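Local coordinates for DUF1573 domain-containing protein (Porphyromonas gingivalis, PDB 2QSV) that is of unknown function but may, as a whole protein, have cysteine-type peptidase activity, this C-terminal part forming two immunoglobulin-like beta-sandwich domains, at residues G76-L82 and V99-L105; R158-L162 and V187-W193; I196-I202 and R212-A218. All coordinates share one frame; numbering follows the deposited sequence. Where two conformers were deposited one is given.

Interaction 1: G76-L82 and V99-L105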
loop_
_atom_site.group_PDB
_atom_site.type_symbol
_atom_site.label_atom_id
_atom_site.label_comp_id
_atom_site.label_asym_id
_atom_site.label_seq_id
_atom_site.Cartn_x
_atom_site.Cartn_y
_atom_site.Cartn_z
ATOM N N GLY A 76 8.244 1.009 -6.493
ATOM C CA GLY A 76 7.889 1.347 -5.128
ATOM C C GLY A 76 6.403 1.171 -4.908
ATOM O O GLY A 76 5.646 1.031 -5.855
HETATM N N MSE A 77 5.981 1.206 -3.660
HETATM C CA MSE A 77 4.555 1.091 -3.297
HETATM C C MSE A 77 3.904 2.454 -3.501
HETATM O O MSE A 77 4.407 3.479 -3.004
HETATM C CB MSE A 77 4.448 0.657 -1.833
HETATM C CG MSE A 77 3.006 0.388 -1.342
HETATM SE SE MSE A 77 2.413 -1.315 -2.062
HETATM C CE MSE A 77 3.445 -2.650 -1.033
ATOM N N LYS A 78 2.852 2.486 -4.318
ATOM C CA LYS A 78 2.111 3.706 -4.587
ATOM C C LYS A 78 0.789 3.581 -3.849
ATOM O O LYS A 78 0.162 2.526 -3.873
ATOM C CB LYS A 78 1.871 3.850 -6.102
ATOM C CG LYS A 78 3.078 3.506 -6.999
ATOM C CD LYS A 78 4.219 4.537 -6.759
ATOM C CE LYS A 78 5.474 4.170 -7.542
ATOM N NZ LYS A 78 6.612 5.075 -7.175
ATOM N N ASP A 79 0.385 4.628 -3.161
ATOM C CA ASP A 79 -0.892 4.668 -2.448
ATOM C C ASP A 79 -1.535 5.975 -2.817
ATOM O O ASP A 79 -0.995 7.010 -2.493
ATOM C CB ASP A 79 -0.683 4.655 -0.931
ATOM C CG ASP A 79 0.061 3.436 -0.463
ATOM O OD1 ASP A 79 -0.448 2.308 -0.630
ATOM O OD2 ASP A 79 1.161 3.590 0.096
ATOM N N GLU A 80 -2.643 5.933 -3.559
ATOM C CA GLU A 80 -3.325 7.148 -3.990
ATOM C C GLU A 80 -4.836 6.973 -3.866
ATOM O O GLU A 80 -5.351 5.894 -4.148
ATOM C CB GLU A 80 -2.953 7.494 -5.432
ATOM C CG GLU A 80 -1.502 8.012 -5.647
ATOM C CD GLU A 80 -1.327 8.671 -7.008
ATOM O OE1 GLU A 80 -2.251 9.384 -7.498
ATOM O OE2 GLU A 80 -0.273 8.457 -7.610
ATOM N N PRO A 81 -5.548 8.031 -3.425
ATOM C CA PRO A 81 -6.996 7.888 -3.215
ATOM C C PRO A 81 -7.850 7.954 -4.488
ATOM O O PRO A 81 -7.563 8.685 -5.443
ATOM C CB PRO A 81 -7.333 9.063 -2.278
ATOM C CG PRO A 81 -6.342 10.155 -2.699
ATOM C CD PRO A 81 -5.058 9.390 -3.069
ATOM N N LEU A 82 -8.902 7.159 -4.502
ATOM C CA LEU A 82 -10.002 7.377 -5.431
ATOM C C LEU A 82 -11.037 8.247 -4.667
ATOM O O LEU A 82 -11.575 7.847 -3.625
ATOM C CB LEU A 82 -10.566 6.018 -5.857
ATOM C CG LEU A 82 -11.805 6.041 -6.754
ATOM C CD1 LEU A 82 -11.369 6.319 -8.179
ATOM C CD2 LEU A 82 -12.529 4.698 -6.680
ATOM N N VAL A 99 -11.406 5.970 -1.316
ATOM C CA VAL A 99 -10.921 4.607 -1.224
ATOM C C VAL A 99 -9.447 4.680 -1.593
ATOM O O VAL A 99 -9.098 5.264 -2.626
ATOM C CB VAL A 99 -11.713 3.691 -2.217
ATOM C CG1 VAL A 99 -11.062 2.303 -2.369
ATOM C CG2 VAL A 99 -13.167 3.536 -1.716
HETATM N N MSE A 100 -8.591 4.107 -0.755
HETATM C CA MSE A 100 -7.158 4.066 -1.054
HETATM C C MSE A 100 -6.851 2.973 -2.069
HETATM O O MSE A 100 -7.232 1.824 -1.888
HETATM C CB MSE A 100 -6.323 3.864 0.207
HETATM C CG MSE A 100 -4.807 4.170 0.009
HETATM SE SE MSE A 100 -4.393 6.058 -0.418
HETATM C CE MSE A 100 -5.424 6.991 0.973
ATOM N N VAL A 101 -6.178 3.346 -3.149
ATOM C CA VAL A 101 -5.771 2.416 -4.164
ATOM C C VAL A 101 -4.236 2.230 -4.061
ATOM O O VAL A 101 -3.475 3.207 -4.104
ATOM C CB VAL A 101 -6.204 2.930 -5.554
ATOM C CG1 VAL A 101 -5.943 1.902 -6.632
ATOM C CG2 VAL A 101 -7.707 3.387 -5.557
ATOM N N SER A 102 -3.791 0.978 -3.928
ATOM C CA SER A 102 -2.369 0.635 -3.787
ATOM C C SER A 102 -1.836 -0.160 -4.959
ATOM O O SER A 102 -2.524 -1.029 -5.529
ATOM C CB SER A 102 -2.103 -0.141 -2.499
ATOM O OG SER A 102 -2.269 0.717 -1.390
ATOM N N LEU A 103 -0.605 0.166 -5.332
ATOM C CA LEU A 103 0.109 -0.504 -6.401
ATOM C C LEU A 103 1.528 -0.844 -5.927
ATOM O O LEU A 103 2.309 0.072 -5.618
ATOM C CB LEU A 103 0.186 0.408 -7.651
ATOM C CG LEU A 103 1.046 -0.053 -8.843
ATOM C CD1 LEU A 103 0.537 -1.400 -9.402
ATOM C CD2 LEU A 103 1.079 1.039 -9.916
ATOM N N PRO A 104 1.857 -2.154 -5.859
ATOM C CA PRO A 104 3.257 -2.603 -5.718
ATOM C C PRO A 104 3.951 -2.620 -7.068
ATOM O O PRO A 104 3.889 -3.610 -7.781
ATOM C CB PRO A 104 3.138 -4.044 -5.131
ATOM C CG PRO A 104 1.554 -4.314 -4.983
ATOM C CD PRO A 104 0.911 -3.292 -5.913
ATOM N N LEU A 105 4.591 -1.504 -7.425
ATOM C CA LEU A 105 5.202 -1.347 -8.732
ATOM C C LEU A 105 6.668 -1.790 -8.616
ATOM O O LEU A 105 7.433 -1.257 -7.777
ATOM C CB LEU A 105 5.082 0.107 -9.231
ATOM C CG LEU A 105 5.683 0.370 -10.618
ATOM C CD1 LEU A 105 4.999 -0.437 -11.745
ATOM C CD2 LEU A 105 5.725 1.883 -10.995
#
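D79 and S102 face each other as a non-hydrogen-bonded antiparallel pair, and their side chains supply the bond that the backbone does not make there. S102 OG donates to D79 OD1 over a short 2.5 Å, arriving nearly along the carboxylate C-O axis. The pairing puts both CB atoms on one face of the sheet, and matching first torsions (chi1 -59° for D79, -70° for S102) bring hydroxyl and carboxylate together. D79 OD1 also takes a salt bridge from R158 NH2, so two donors converge on it.

On either side of this pair the main-chain ladder is complete. G76, K78, E80 and L82 exchange N-H and C=O in both directions with L105, L103, V101 and V99. K78 N to L103 O measures 2.8 Å and V101 N to E80 O 2.9 Å, while L105 N to G76 O is longer at 3.2 Å. P81 and P104, which lack an N-H, both sit in non-hydrogen-bonded pairs, so the ladder loses nothing. Away from this pairing, M77 N bonds to S154 OG, and M100 and S102 bond through the backbone to strand 9-11 and the residues flanking it (A8, L10, F12).

M100 folds SE over the neighbouring backbone, 3.6 Å from E80 N. The opposite face is largely apolar: L82 CB meets V101 CG2 at 3.9 Å, and V99, L82, V101 and L103 pack on the facing sheet of this E-set sandwich. At its margin K78 NZ turns to P74 O and E80 OE2 to S44 OG. The D79 carboxylate, gripped at OD1 by S102 OG and R158 NH2, probably stays ionised and helps tie the two domains together.

Interaction 2: R158-L162 and V187-W193. With NA (sodium ion), chain C.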
loop_
_atom_site.group_PDB
_atom_site.type_symbol
_atom_site.label_atom_id
_atom_site.label_comp_id
_atom_site.label_asym_id
_atom_site.label_seq_id
_atom_site.Cartn_x
_atom_site.Cartn_y
_atom_site.Cartn_z
ATOM N N ARG A 158 1.651 -0.492 7.438
ATOM C CA ARG A 158 0.233 -0.095 7.482
ATOM C C ARG A 158 -0.243 0.100 8.947
ATOM O O ARG A 158 -1.091 0.929 9.224
ATOM C CB ARG A 158 -0.667 -1.129 6.759
ATOM C CG ARG A 158 -0.334 -1.400 5.270
ATOM C CD ARG A 158 -0.396 -0.152 4.385
ATOM N NE ARG A 158 -0.292 -0.465 2.941
ATOM C CZ ARG A 158 0.204 0.347 1.992
ATOM N NH1 ARG A 158 0.691 1.550 2.313
ATOM N NH2 ARG A 158 0.221 -0.052 0.704
ATOM N N ASN A 159 0.322 -0.642 9.877
ATOM C CA ASN A 159 -0.042 -0.513 11.271
ATOM C C ASN A 159 0.517 0.773 11.892
ATOM O O ASN A 159 1.738 1.038 11.785
ATOM C CB ASN A 159 0.423 -1.769 12.012
ATOM C CG ASN A 159 -0.169 -1.891 13.398
ATOM O OD1 ASN A 159 0.007 -1.016 14.255
ATOM N ND2 ASN A 159 -0.865 -2.983 13.623
ATOM N N PRO A 160 -0.377 1.590 12.541
ATOM C CA PRO A 160 -0.009 2.862 13.122
ATOM C C PRO A 160 0.921 2.765 14.335
ATOM O O PRO A 160 1.474 3.775 14.730
ATOM C CB PRO A 160 -1.378 3.474 13.538
ATOM C CG PRO A 160 -2.220 2.301 13.821
ATOM C CD PRO A 160 -1.838 1.319 12.738
ATOM N N ALA A 161 1.069 1.592 14.930
ATOM C CA ALA A 161 2.000 1.420 16.052
ATOM C C ALA A 161 3.438 1.083 15.576
ATOM O O ALA A 161 4.359 1.054 16.380
ATOM C CB ALA A 161 1.511 0.323 16.988
ATOM N N LEU A 162 3.596 0.823 14.281
ATOM C CA LEU A 162 4.845 0.276 13.705
ATOM C C LEU A 162 5.461 1.238 12.691
ATOM O O LEU A 162 4.781 1.659 11.750
ATOM C CB LEU A 162 4.566 -1.061 13.014
ATOM C CG LEU A 162 5.717 -1.779 12.252
ATOM C CD1 LEU A 162 6.895 -2.212 13.126
ATOM C CD2 LEU A 162 5.175 -2.987 11.522
ATOM N N VAL A 187 0.246 3.519 21.279
ATOM C CA VAL A 187 -0.633 3.542 20.123
ATOM C C VAL A 187 -1.466 2.295 20.165
ATOM O O VAL A 187 -2.669 2.370 19.963
ATOM C CB VAL A 187 0.136 3.711 18.745
ATOM C CG1 VAL A 187 -0.787 3.499 17.542
ATOM C CG2 VAL A 187 0.769 5.078 18.664
HETATM N N MSE A 188 -0.844 1.152 20.454
HETATM C CA MSE A 188 -1.567 -0.117 20.569
HETATM C C MSE A 188 -2.658 -0.060 21.658
HETATM O O MSE A 188 -3.765 -0.574 21.469
HETATM C CB MSE A 188 -0.609 -1.270 20.892
HETATM C CG MSE A 188 0.510 -1.476 19.883
HETATM SE SE MSE A 188 1.832 -2.762 20.546
HETATM C CE MSE A 188 0.757 -4.305 21.090
ATOM N N LYS A 189 -2.330 0.549 22.797
ATOM C CA LYS A 189 -3.300 0.731 23.864
ATOM C C LYS A 189 -4.444 1.656 23.418
ATOM O O LYS A 189 -5.605 1.246 23.441
ATOM C CB LYS A 189 -2.631 1.215 25.147
ATOM C CG LYS A 189 -2.115 0.082 25.989
ATOM C CD LYS A 189 -1.422 0.559 27.235
ATOM C CE LYS A 189 -0.137 1.264 26.901
ATOM N NZ LYS A 189 0.838 1.158 28.024
ATOM N N ALA A 190 -4.109 2.873 22.980
ATOM C CA ALA A 190 -5.117 3.795 22.428
ATOM C C ALA A 190 -6.019 3.145 21.368
ATOM O O ALA A 190 -7.156 3.561 21.208
ATOM C CB ALA A 190 -4.458 5.047 21.895
ATOM N N GLU A 191 -5.544 2.099 20.698
ATOM C CA GLU A 191 -6.322 1.358 19.700
ATOM C C GLU A 191 -6.967 0.083 20.249
ATOM O O GLU A 191 -7.576 -0.684 19.492
ATOM C CB GLU A 191 -5.429 0.967 18.514
ATOM C CG GLU A 191 -4.736 2.127 17.796
ATOM C CD GLU A 191 -5.587 2.788 16.726
ATOM O OE1 GLU A 191 -6.573 2.166 16.259
ATOM O OE2 GLU A 191 -5.248 3.936 16.340
ATOM N N GLY A 192 -6.797 -0.167 21.550
ATOM C CA GLY A 192 -7.323 -1.379 22.186
ATOM C C GLY A 192 -6.787 -2.670 21.621
ATOM O O GLY A 192 -7.523 -3.648 21.497
ATOM N N TRP A 193 -5.506 -2.672 21.243
ATOM C CA TRP A 193 -4.820 -3.912 20.851
ATOM C C TRP A 193 -3.961 -4.366 22.030
ATOM O O TRP A 193 -3.316 -3.540 22.690
ATOM C CB TRP A 193 -3.951 -3.723 19.590
ATOM C CG TRP A 193 -4.704 -3.208 18.381
ATOM C CD1 TRP A 193 -5.995 -3.510 18.016
ATOM C CD2 TRP A 193 -4.201 -2.321 17.368
ATOM N NE1 TRP A 193 -6.332 -2.850 16.852
ATOM C CE2 TRP A 193 -5.254 -2.112 16.434
ATOM C CE3 TRP A 193 -2.971 -1.674 17.160
ATOM C CZ2 TRP A 193 -5.103 -1.292 15.303
ATOM C CZ3 TRP A 193 -2.825 -0.860 16.048
ATOM C CH2 TRP A 193 -3.884 -0.678 15.132
HETATM NA NA NA C . 2.743 2.827 10.193
HETATM O O HOH W 1 0.683 3.786 9.077
HETATM O O HOH W 2 3.535 4.427 11.276
HETATM O O HOH W 3 4.411 4.174 8.744
#
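A161 CB and M188 CG touch at 3.6 Å, where the turn 158-162 presses on the short helix 185-190. V187 lies beside them: its CG1 packs against the backbone of the turn, 3.6 Å from P160 O, and also meets CB of both P160 and A161. The other flank belongs to W193. P160 reaches the rim of the indole, with P160 CG 3.7 Å from W193 CH2 and close to the ring plane, so the proline meets the edge. N159 OD1 approaches W193 CZ3 to 3.4 Å from an oblique direction, the amide and ring planes standing 62° apart. One indole face is covered within its own segment by E191 CB, 3.6 Å above the centre of the W193 ring.

These first-shell groups are set by turns on both sides. N159 carries CG anti to its backbone N (chi1 -167°), which swings OD1 back to accept from A161 N at 2.9 Å, in the carbonyl plane: an Asx turn inside the type I turn N159-L162. On the helix side a Schellman motif ends the helix, G192 taking positive phi while G192 N and W193 N bond back to K189 O and M188 O; this brings W193 round toward the turn. Both segments belong to the Ig-like domain, the turn linking strands 150-157 and 162-166 of its two sheets.

The turn also binds a sodium ion, through N159 O at 2.6 Å and L162 O at 2.8 Å. Three waters and T157 OG1 fill the rest of its shell. N159 O has a second duty, accepting L162 N across the turn. Farther out, A161 bonds through its backbone to D184, just ahead of the helix, and L162 dips its side chain among I181, V183, A198 and I200.

Interaction 3: I196-I202 and R212-A218. With SO4 (sulfate ion), chain B.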
loop_
_atom_site.group_PDB
_atom_site.type_symbol
_atom_site.label_atom_id
_atom_site.label_comp_id
_atom_site.label_asym_id
_atom_site.label_seq_id
_atom_site.Cartn_x
_atom_site.Cartn_y
_atom_site.Cartn_z
ATOM N N ILE A 196 0.125 -7.013 18.404
ATOM C CA ILE A 196 0.099 -6.761 16.970
ATOM C C ILE A 196 0.828 -7.848 16.222
ATOM O O ILE A 196 1.694 -8.513 16.762
ATOM C CB ILE A 196 0.680 -5.379 16.575
ATOM C CG1 ILE A 196 2.105 -5.180 17.114
ATOM C CG2 ILE A 196 -0.247 -4.254 16.972
ATOM C CD1 ILE A 196 2.857 -4.065 16.418
ATOM N N ALA A 197 0.455 -8.028 14.966
ATOM C CA ALA A 197 1.173 -8.879 14.078
ATOM C C ALA A 197 1.099 -8.112 12.750
ATOM O O ALA A 197 0.045 -8.058 12.104
ATOM C CB ALA A 197 0.515 -10.259 14.004
ATOM N N ALA A 198 2.180 -7.426 12.395
ATOM C CA ALA A 198 2.109 -6.459 11.310
ATOM C C ALA A 198 3.290 -6.664 10.329
ATOM O O ALA A 198 4.379 -7.135 10.742
ATOM C CB ALA A 198 2.098 -5.076 11.896
ATOM N N ASP A 199 3.062 -6.392 9.055
ATOM C CA ASP A 199 4.092 -6.524 8.041
ATOM C C ASP A 199 4.851 -5.231 7.761
ATOM O O ASP A 199 4.256 -4.163 7.627
ATOM C CB ASP A 199 3.530 -7.009 6.703
ATOM C CG ASP A 199 2.992 -8.431 6.770
ATOM O OD1 ASP A 199 3.589 -9.288 7.476
ATOM O OD2 ASP A 199 1.938 -8.670 6.126
ATOM N N ILE A 200 6.177 -5.359 7.653
ATOM C CA ILE A 200 6.941 -4.342 6.948
ATOM C C ILE A 200 7.071 -4.789 5.489
ATOM O O ILE A 200 7.549 -5.853 5.245
ATOM C CB ILE A 200 8.377 -4.128 7.552
ATOM C CG1 ILE A 200 8.267 -3.671 9.013
ATOM C CG2 ILE A 200 9.079 -3.066 6.706
ATOM C CD1 ILE A 200 9.578 -3.937 9.907
ATOM N N SER A 201 6.649 -3.967 4.541
ATOM C CA SER A 201 6.729 -4.327 3.135
ATOM C C SER A 201 7.859 -3.566 2.447
ATOM O O SER A 201 7.964 -2.319 2.576
ATOM C CB SER A 201 5.410 -4.030 2.414
ATOM O OG SER A 201 4.361 -4.810 2.978
ATOM N N ILE A 202 8.710 -4.321 1.752
ATOM C CA ILE A 202 9.879 -3.726 1.071
ATOM C C ILE A 202 9.823 -4.035 -0.382
ATOM O O ILE A 202 9.760 -5.160 -0.755
ATOM C CB ILE A 202 11.264 -4.262 1.667
ATOM C CG1 ILE A 202 11.360 -3.956 3.183
ATOM C CG2 ILE A 202 12.475 -3.697 0.811
ATOM C CD1 ILE A 202 12.530 -4.671 3.928
ATOM N N ARG A 212 9.181 -7.923 -0.453
ATOM C CA ARG A 212 9.633 -8.750 0.659
ATOM C C ARG A 212 8.913 -8.297 1.917
ATOM O O ARG A 212 8.704 -7.128 2.082
ATOM C CB ARG A 212 11.164 -8.584 0.790
ATOM C CG ARG A 212 11.824 -9.764 1.414
ATOM C CD ARG A 212 11.894 -10.973 0.464
ATOM N NE ARG A 212 12.499 -11.988 1.286
ATOM C CZ ARG A 212 13.816 -12.117 1.453
ATOM N NH1 ARG A 212 14.687 -11.305 0.771
ATOM N NH2 ARG A 212 14.250 -13.080 2.251
ATOM N N ARG A 213 8.449 -9.212 2.773
ATOM C CA ARG A 213 7.736 -8.809 3.970
ATOM C C ARG A 213 8.346 -9.375 5.208
ATOM O O ARG A 213 8.725 -10.544 5.270
ATOM C CB ARG A 213 6.228 -9.167 3.921
ATOM C CG ARG A 213 5.485 -8.470 2.856
ATOM C CD ARG A 213 4.116 -9.104 2.820
ATOM N NE ARG A 213 3.159 -8.457 1.943
ATOM C CZ ARG A 213 2.854 -8.884 0.730
ATOM N NH1 ARG A 213 3.494 -9.889 0.195
ATOM N NH2 ARG A 213 1.938 -8.265 0.043
ATOM N N ILE A 214 8.475 -8.502 6.185
ATOM C CA ILE A 214 8.932 -8.871 7.469
ATOM C C ILE A 214 7.724 -8.849 8.400
ATOM O O ILE A 214 7.063 -7.814 8.535
ATOM C CB ILE A 214 9.970 -7.829 8.023
ATOM C CG1 ILE A 214 11.199 -7.774 7.112
ATOM C CG2 ILE A 214 10.432 -8.219 9.428
ATOM C CD1 ILE A 214 12.041 -6.540 7.427
ATOM N N LYS A 215 7.446 -9.981 9.031
ATOM C CA LYS A 215 6.407 -10.023 10.063
ATOM C C LYS A 215 6.975 -9.632 11.413
ATOM O O LYS A 215 7.912 -10.239 11.904
ATOM C CB LYS A 215 5.766 -11.417 10.168
ATOM C CG LYS A 215 4.897 -11.580 11.463
ATOM C CD LYS A 215 3.646 -10.666 11.454
ATOM C CE LYS A 215 2.676 -11.046 10.337
ATOM N NZ LYS A 215 1.917 -9.916 9.785
ATOM N N VAL A 216 6.416 -8.587 11.989
ATOM C CA VAL A 216 6.770 -8.117 13.299
ATOM C C VAL A 216 5.620 -8.412 14.301
ATOM O O VAL A 216 4.450 -8.079 14.054
ATOM C CB VAL A 216 7.067 -6.604 13.268
ATOM C CG1 VAL A 216 7.497 -6.072 14.659
ATOM C CG2 VAL A 216 8.168 -6.277 12.207
ATOM N N LYS A 217 5.973 -9.042 15.407
ATOM C CA LYS A 217 5.072 -9.297 16.534
ATOM C C LYS A 217 5.501 -8.568 17.791
ATOM O O LYS A 217 6.704 -8.409 18.070
ATOM C CB LYS A 217 5.005 -10.782 16.825
ATOM C CG LYS A 217 4.256 -11.540 15.789
ATOM C CD LYS A 217 4.329 -13.044 16.109
ATOM C CE LYS A 217 3.597 -13.800 15.026
ATOM N NZ LYS A 217 3.682 -15.257 15.327
ATOM N N ALA A 218 4.501 -8.099 18.537
ATOM C CA ALA A 218 4.702 -7.396 19.787
ATOM C C ALA A 218 3.438 -7.561 20.659
ATOM O O ALA A 218 2.333 -7.673 20.132
ATOM C CB ALA A 218 4.999 -5.921 19.521
HETATM S S SO4 B . -0.353 -5.147 8.194
HETATM O O1 SO4 B . 0.307 -6.396 8.565
HETATM O O2 SO4 B . -1.773 -5.380 7.850
HETATM O O3 SO4 B . -0.297 -4.152 9.264
HETATM O O4 SO4 B . 0.287 -4.662 6.980
HETATM O O HOH W 4 1.067 -7.114 4.099
HETATM O O HOH W 5 0.135 -9.928 7.595
HETATM O O HOH W 6 2.087 -5.298 1.505
#
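The hairpin of strands 195-204 and 211-219, part of the mixed sheet of the Ig-like domain, holds this contact, in which I196-I202 and R212-A218 pair antiparallel with alternating faces. Four hydrogen-bonded pairs carry the ladder, each bonding in both directions; only A218 N to I196 O is weak.

One face is mostly apolar; R212 leaves it to bond M120 O. I200 CD1 meets V216 CG2 at 3.6 Å, I202 CD1 meets I214 CD1 at 4.0 Å, and I196 CG1 lies 3.8 Å from A218 CB. I181, V183 and L179 of strand 176-183 close over this side.

The other face is mostly polar. In one of its two deposited conformers K215 leaves its backbone with CG anti to N and then bends (chi2 66°, chi3 65°), folding over the neighbouring strand 196-202 so that NZ forms a salt bridge to D199 OD1 at 2.9 Å. The ammonium comes from above the carboxylate plane, 62° out of it. A water joins the same two residues, donating to D199 OD2 at 2.6 Å and accepting from K215 NZ. Another water links D199 OD2 to R213 NE, which lies too far for a direct bridge. On the side away from strand 211-219, D199 N donates to O1 of a sulfate at 2.8 Å, probably a crystallisation component.

K215, at least in this conformer, and R213 through water probably offset the D199 charge and that of the sulfate beside it.

How the interactions relate
Interactions 2 and 3 belong to the same Ig-like domain, about 14 Å apart between centres: N159 CB lies 3.7 Å from A198 CB, and M188 CE reaches 3.8 Å from A218 O. Interaction 1 lies in the other domain, about 22 Å from interaction 2 and 19 Å from interaction 3 between centres. R158 spans that boundary, its NH2 forming a salt bridge with D79 OD1 at 2.8 Å and packing against M77 CG; M77 CE also touches S201 CB at 4.2 Å. The sodium is held by the turn of interaction 2 together with T157 and waters, with the A198 side chain about 8 Å and the D79 side chain about 10 Å away.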